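Local coordinates for protein enoyl-CoA hydratase (Geobacillus kaustophilus, PDB 2PPY) that probably catalyses the hydration of enoyl-CoA thioesters in fatty acid beta-oxidation, as a hexameric member of the crotonase family, at residues A[103-111]-A[190-201]. Numbering follows the deposited sequence.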
ATOM      1  N   VAL A 103       3.534 -14.316  21.849  1.00 22.52           N
ATOM      2  CA  VAL A 103       2.286 -14.616  21.173  1.00 18.27           C
ATOM      3  C   VAL A 103       1.193 -14.272  22.183  1.00 21.97           C
ATOM      4  O   VAL A 103       1.186 -14.788  23.304  1.00 19.92           O
ATOM      5  CB  VAL A 103       2.189 -16.112  20.801  1.00 18.94           C
ATOM      6  CG1 VAL A 103       0.781 -16.453  20.332  1.00 14.50           C
ATOM      7  CG2 VAL A 103       3.193 -16.434  19.709  1.00 25.13           C
ATOM      8  N   TYR A 104       0.288 -13.383  21.793  1.00 19.30           N
ATOM      9  CA  TYR A 104      -0.808 -12.981  22.665  1.00 18.55           C
ATOM     10  C   TYR A 104      -2.092 -13.759  22.364  1.00 19.67           C
ATOM     11  O   TYR A 104      -2.591 -13.749  21.240  1.00 20.22           O
ATOM     12  CB  TYR A 104      -1.062 -11.475  22.529  1.00 18.03           C
ATOM     13  CG  TYR A 104      -0.201 -10.621  23.441  1.00 17.76           C
ATOM     14  CD1 TYR A 104       1.189 -10.608  23.319  1.00 18.81           C
ATOM     15  CD2 TYR A 104      -0.780  -9.853  24.450  1.00 12.60           C
ATOM     16  CE1 TYR A 104       1.984  -9.850  24.188  1.00 17.58           C
ATOM     17  CE2 TYR A 104       0.001  -9.095  25.319  1.00 17.56           C
ATOM     18  CZ  TYR A 104       1.377  -9.100  25.185  1.00 15.94           C
ATOM     19  OH  TYR A 104       2.137  -8.365  26.057  1.00 15.04           O
ATOM     20  N   ILE A 105      -2.616 -14.435  23.380  1.00 19.33           N
ATOM     21  CA  ILE A 105      -3.833 -15.225  23.237  1.00 18.87           C
ATOM     22  C   ILE A 105      -4.919 -14.670  24.152  1.00 21.97           C
ATOM     23  O   ILE A 105      -4.693 -14.478  25.346  1.00 23.33           O
ATOM     24  CB  ILE A 105      -3.601 -16.704  23.629  1.00 13.20           C
ATOM     25  CG1 ILE A 105      -2.413 -17.272  22.854  1.00 11.55           C
ATOM     26  CG2 ILE A 105      -4.859 -17.533  23.341  1.00  6.07           C
ATOM     27  CD1 ILE A 105      -2.047 -18.680  23.278  1.00 14.15           C
ATOM     28  N   ALA A 106      -6.092 -14.415  23.588  1.00 17.30           N
ATOM     29  CA  ALA A 106      -7.214 -13.913  24.366  1.00 17.64           C
ATOM     30  C   ALA A 106      -8.035 -15.115  24.818  1.00 23.73           C
ATOM     31  O   ALA A 106      -8.580 -15.842  23.989  1.00 20.73           O
ATOM     32  CB  ALA A 106      -8.069 -12.997  23.518  1.00 14.12           C
ATOM     33  N   CYS A 107      -8.107 -15.334  26.127  1.00 25.22           N
ATOM     34  CA  CYS A 107      -8.875 -16.451  26.664  1.00 23.87           C
ATOM     35  C   CYS A 107     -10.265 -15.924  26.998  1.00 23.86           C
ATOM     36  O   CYS A 107     -10.474 -15.330  28.054  1.00 23.96           O
ATOM     37  CB  CYS A 107      -8.209 -17.005  27.926  1.00 20.29           C
ATOM     38  SG  CYS A 107      -8.984 -18.521  28.557  1.00 23.39           S
ATOM     39  N   LEU A 108     -11.215 -16.150  26.097  1.00 20.18           N
ATOM     40  CA  LEU A 108     -12.570 -15.654  26.288  1.00 19.20           C
ATOM     41  C   LEU A 108     -13.501 -16.646  26.990  1.00 22.03           C
ATOM     42  O   LEU A 108     -13.890 -17.669  26.421  1.00 20.55           O
ATOM     43  CB  LEU A 108     -13.144 -15.246  24.928  1.00 16.15           C
ATOM     44  CG  LEU A 108     -12.227 -14.317  24.116  1.00 15.85           C
ATOM     45  CD1 LEU A 108     -12.845 -14.061  22.742  1.00 16.93           C
ATOM     46  CD2 LEU A 108     -12.011 -12.997  24.864  1.00 15.36           C
ATOM     47  N   GLU A 109     -13.856 -16.329  28.232  1.00 20.65           N
ATOM     48  CA  GLU A 109     -14.734 -17.186  29.022  1.00 23.62           C
ATOM     49  C   GLU A 109     -16.081 -16.538  29.308  1.00 21.97           C
ATOM     50  O   GLU A 109     -16.971 -17.170  29.872  1.00 26.28           O
ATOM     51  CB  GLU A 109     -14.058 -17.562  30.341  1.00 22.70           C
ATOM     52  CG  GLU A 109     -12.909 -18.539  30.189  1.00 26.57           C
ATOM     53  CD  GLU A 109     -12.175 -18.771  31.493  1.00 32.20           C
ATOM     54  OE1 GLU A 109     -11.456 -17.854  31.942  1.00 33.64           O
ATOM     55  OE2 GLU A 109     -12.322 -19.868  32.073  1.00 34.77           O
ATOM     56  N   GLY A 110     -16.229 -15.276  28.920  1.00 25.21           N
ATOM     57  CA  GLY A 110     -17.482 -14.576  29.145  1.00 24.97           C
ATOM     58  C   GLY A 110     -17.790 -13.610  28.019  1.00 24.61           C
ATOM     59  O   GLY A 110     -17.138 -13.634  26.979  1.00 25.59           O
ATOM     60  N   HIS A 111     -18.788 -12.757  28.225  1.00 24.80           N
ATOM     61  CA  HIS A 111     -19.172 -11.779  27.217  1.00 21.19           C
ATOM     62  C   HIS A 111     -17.963 -10.973  26.768  1.00 20.92           C
ATOM     63  O   HIS A 111     -17.215 -10.442  27.594  1.00 18.47           O
ATOM     64  CB  HIS A 111     -20.245 -10.835  27.771  1.00 20.77           C
ATOM     65  CG  HIS A 111     -21.556 -11.504  28.048  1.00 25.04           C
ATOM     66  ND1 HIS A 111     -22.187 -11.428  29.271  1.00 30.38           N
ATOM     67  CD2 HIS A 111     -22.356 -12.260  27.259  1.00 24.97           C
ATOM     68  CE1 HIS A 111     -23.319 -12.111  29.223  1.00 26.72           C
ATOM     69  NE2 HIS A 111     -23.443 -12.623  28.016  1.00 29.88           N
ATOM     70  N   GLN A 190     -16.743 -25.007  27.921  1.00 20.20           N
ATOM     71  CA  GLN A 190     -16.635 -23.970  28.946  1.00 23.92           C
ATOM     72  C   GLN A 190     -15.684 -24.238  30.117  1.00 28.53           C
ATOM     73  O   GLN A 190     -14.741 -23.480  30.341  1.00 30.02           O
ATOM     74  CB  GLN A 190     -18.025 -23.640  29.494  1.00 22.49           C
ATOM     75  CG  GLN A 190     -18.101 -22.337  30.285  1.00 22.96           C
ATOM     76  CD  GLN A 190     -17.787 -21.107  29.438  1.00 19.59           C
ATOM     77  OE1 GLN A 190     -18.205 -21.011  28.284  1.00 21.63           O
ATOM     78  NE2 GLN A 190     -17.064 -20.154  30.019  1.00 20.75           N
ATOM     79  N   ALA A 191     -15.922 -25.311  30.861  1.00 30.27           N
ATOM     80  CA  ALA A 191     -15.097 -25.625  32.023  1.00 29.73           C
ATOM     81  C   ALA A 191     -13.656 -26.027  31.714  1.00 31.37           C
ATOM     82  O   ALA A 191     -12.842 -26.167  32.624  1.00 33.23           O
ATOM     83  CB  ALA A 191     -15.774 -26.716  32.848  1.00 36.04           C
ATOM     84  N   GLU A 192     -13.339 -26.207  30.438  1.00 30.23           N
ATOM     85  CA  GLU A 192     -11.992 -26.603  30.043  1.00 30.88           C
ATOM     86  C   GLU A 192     -11.262 -25.503  29.274  1.00 28.33           C
ATOM     87  O   GLU A 192     -10.126 -25.690  28.835  1.00 25.31           O
ATOM     88  CB  GLU A 192     -12.065 -27.855  29.170  1.00 33.73           C
ATOM     89  CG  GLU A 192     -12.737 -29.041  29.838  1.00 41.14           C
ATOM     90  CD  GLU A 192     -13.138 -30.113  28.845  1.00 41.84           C
ATOM     91  OE1 GLU A 192     -12.275 -30.536  28.043  1.00 35.70           O
ATOM     92  OE2 GLU A 192     -14.315 -30.529  28.870  1.00 44.04           O
ATOM     93  N   THR A 193     -11.909 -24.352  29.127  1.00 28.21           N
ATOM     94  CA  THR A 193     -11.332 -23.243  28.374  1.00 25.79           C
ATOM     95  C   THR A 193      -9.951 -22.803  28.844  1.00 26.87           C
ATOM     96  O   THR A 193      -9.014 -22.735  28.045  1.00 24.84           O
ATOM     97  CB  THR A 193     -12.287 -22.040  28.370  1.00 26.34           C
ATOM     98  OG1 THR A 193     -13.533 -22.439  27.789  1.00 19.47           O
ATOM     99  CG2 THR A 193     -11.710 -20.893  27.552  1.00 24.11           C
ATOM    100  N   ARG A 194      -9.820 -22.503  30.133  1.00 25.97           N
ATOM    101  CA  ARG A 194      -8.536 -22.078  30.678  1.00 26.89           C
ATOM    102  C   ARG A 194      -7.511 -23.191  30.564  1.00 30.83           C
ATOM    103  O   ARG A 194      -6.348 -22.957  30.230  1.00 26.94           O
ATOM    104  CB  ARG A 194      -8.677 -21.686  32.148  1.00 28.55           C
ATOM    105  CG  ARG A 194      -9.411 -20.394  32.378  1.00 26.82           C
ATOM    106  CD  ARG A 194      -9.095 -19.848  33.751  1.00 25.03           C
ATOM    107  NE  ARG A 194      -9.722 -18.550  33.969  1.00 25.15           N
ATOM    108  CZ  ARG A 194      -9.456 -17.762  35.003  1.00 29.41           C
ATOM    109  NH1 ARG A 194      -8.571 -18.141  35.919  1.00 28.91           N
ATOM    110  NH2 ARG A 194     -10.068 -16.591  35.114  1.00 30.76           N
ATOM    111  N   GLU A 195      -7.960 -24.405  30.856  1.00 34.42           N
ATOM    112  CA  GLU A 195      -7.116 -25.585  30.805  1.00 37.51           C
ATOM    113  C   GLU A 195      -6.526 -25.787  29.412  1.00 33.64           C
ATOM    114  O   GLU A 195      -5.311 -25.873  29.250  1.00 35.89           O
ATOM    115  CB  GLU A 195      -7.933 -26.817  31.199  1.00 49.72           C
ATOM    116  CG  GLU A 195      -7.124 -28.089  31.373  1.00 70.32           C
ATOM    117  CD  GLU A 195      -8.005 -29.312  31.564  1.00 83.52           C
ATOM    118  OE1 GLU A 195      -9.196 -29.143  31.899  1.00 89.84           O
ATOM    119  OE2 GLU A 195      -7.502 -30.442  31.390  1.00 93.48           O
ATOM    120  N   ARG A 196      -7.389 -25.859  28.406  1.00 27.49           N
ATOM    121  CA  ARG A 196      -6.930 -26.075  27.040  1.00 24.42           C
ATOM    122  C   ARG A 196      -6.149 -24.889  26.468  1.00 22.44           C
ATOM    123  O   ARG A 196      -5.254 -25.076  25.648  1.00 23.87           O
ATOM    124  CB  ARG A 196      -8.120 -26.445  26.153  1.00 26.32           C
ATOM    125  CG  ARG A 196      -8.848 -27.695  26.660  1.00 31.33           C
ATOM    126  CD  ARG A 196      -9.859 -28.224  25.667  1.00 38.25           C
ATOM    127  NE  ARG A 196      -9.227 -28.563  24.397  1.00 47.84           N
ATOM    128  CZ  ARG A 196      -9.878 -29.060  23.352  1.00 50.18           C
ATOM    129  NH1 ARG A 196     -11.184 -29.283  23.429  1.00 51.22           N
ATOM    130  NH2 ARG A 196      -9.226 -29.323  22.227  1.00 51.15           N
ATOM    131  N   THR A 197      -6.477 -23.675  26.904  1.00 16.57           N
ATOM    132  CA  THR A 197      -5.750 -22.496  26.439  1.00 18.84           C
ATOM    133  C   THR A 197      -4.324 -22.586  26.979  1.00 20.02           C
ATOM    134  O   THR A 197      -3.355 -22.386  26.240  1.00 18.67           O
ATOM    135  CB  THR A 197      -6.391 -21.182  26.949  1.00 17.73           C
ATOM    136  OG1 THR A 197      -7.699 -21.036  26.383  1.00 20.02           O
ATOM    137  CG2 THR A 197      -5.536 -19.978  26.551  1.00 15.78           C
ATOM    138  N   ARG A 198      -4.201 -22.891  28.272  1.00 23.84           N
ATOM    139  CA  ARG A 198      -2.891 -23.018  28.914  1.00 22.70           C
ATOM    140  C   ARG A 198      -2.089 -24.157  28.300  1.00 22.31           C
ATOM    141  O   ARG A 198      -0.867 -24.073  28.179  1.00 25.96           O
ATOM    142  CB  ARG A 198      -3.052 -23.257  30.420  1.00 22.76           C
ATOM    143  CG  ARG A 198      -3.312 -21.989  31.213  1.00 25.80           C
ATOM    144  CD  ARG A 198      -3.890 -22.275  32.585  1.00 24.41           C
ATOM    145  NE  ARG A 198      -4.089 -21.041  33.338  1.00 23.53           N
ATOM    146  CZ  ARG A 198      -4.967 -20.898  34.327  1.00 26.41           C
ATOM    147  NH1 ARG A 198      -5.737 -21.918  34.686  1.00 24.69           N
ATOM    148  NH2 ARG A 198      -5.079 -19.733  34.951  1.00 23.24           N
ATOM    149  N   GLU A 199      -2.786 -25.223  27.918  1.00 23.33           N
ATOM    150  CA  GLU A 199      -2.139 -26.377  27.304  1.00 29.44           C
ATOM    151  C   GLU A 199      -1.531 -25.971  25.963  1.00 26.54           C
ATOM    152  O   GLU A 199      -0.434 -26.403  25.615  1.00 26.51           O
ATOM    153  CB  GLU A 199      -3.158 -27.499  27.103  1.00 35.70           C
ATOM    154  CG  GLU A 199      -2.602 -28.751  26.455  1.00 55.20           C
ATOM    155  CD  GLU A 199      -3.630 -29.864  26.381  1.00 67.86           C
ATOM    156  OE1 GLU A 199      -4.121 -30.288  27.450  1.00 74.12           O
ATOM    157  OE2 GLU A 199      -3.951 -30.314  25.258  1.00 71.59           O
ATOM    158  N   TYR A 200      -2.249 -25.130  25.222  1.00 28.07           N
ATOM    159  CA  TYR A 200      -1.783 -24.650  23.925  1.00 24.15           C
ATOM    160  C   TYR A 200      -0.556 -23.777  24.133  1.00 20.40           C
ATOM    161  O   TYR A 200       0.450 -23.929  23.440  1.00 25.99           O
ATOM    162  CB  TYR A 200      -2.897 -23.854  23.238  1.00 21.18           C
ATOM    163  CG  TYR A 200      -2.575 -23.344  21.846  1.00 19.19           C
ATOM    164  CD1 TYR A 200      -1.782 -22.211  21.659  1.00 16.65           C
ATOM    165  CD2 TYR A 200      -3.108 -23.969  20.716  1.00 18.64           C
ATOM    166  CE1 TYR A 200      -1.533 -21.704  20.375  1.00 13.61           C
ATOM    167  CE2 TYR A 200      -2.863 -23.472  19.429  1.00 17.62           C
ATOM    168  CZ  TYR A 200      -2.077 -22.336  19.269  1.00 19.85           C
ATOM    169  OH  TYR A 200      -1.856 -21.821  18.008  1.00 15.25           O
ATOM    170  N   ALA A 201      -0.640 -22.867  25.100  1.00 24.64           N
ATOM    171  CA  ALA A 201       0.471 -21.974  25.404  1.00 22.04           C
ATOM    172  C   ALA A 201       1.682 -22.779  25.872  1.00 27.59           C
ATOM    173  O   ALA A 201       2.817 -22.474  25.505  1.00 27.27           O
ATOM    174  CB  ALA A 201       0.061 -20.965  26.470  1.00 19.21           C
TER
HETATM  175  O   HOH W   1     -12.359 -22.480  31.810  1.00 29.77           O
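E109, just past the C-terminal end of strand 103-108, meets R194 in the first turn of helix 193-205, which in this crotonase fold runs almost antiparallel to that strand on one face of the mixed sheet; the axes of 103-108 and 193-201 come within 9.0 Å. Their salt bridge is nearly straight: R194 NE donates in the guanidinium plane to the syn lone pair of E109 OE1 (2.8 Å, 171°), while the carboxylate is turned 48° from that plane. Just beyond the strand end, Q190 NE2 reaches E109 O at 3.0 Å, the donor tilted out of the carbonyl plane; Q190 OE1 is held by E131 N. Toward the middle of the strand the contact becomes less polar. C107 SG, turned onto the helix by a chi1 of -173° (anti to the backbone N), lies 3.8 Å from T193 CG2 and 3.6 Å from T197 OG1, and I105 CD1 meets Y200 CD1 obliquely at 3.9 Å.

A second shell fixes these groups. D61 takes R194 NH2, the ring of Y200 packs edge-to-face with F127, and its OH bonds to D165 of a second subunit. T197 OG1 turns back to T193 O. Replacing E109 by alanine would probably leave R194 NE without this partner and a bound water without one acceptor. That water donates to E109 OE2 and Q190 O and accepts from R194 N at 3.0 Å.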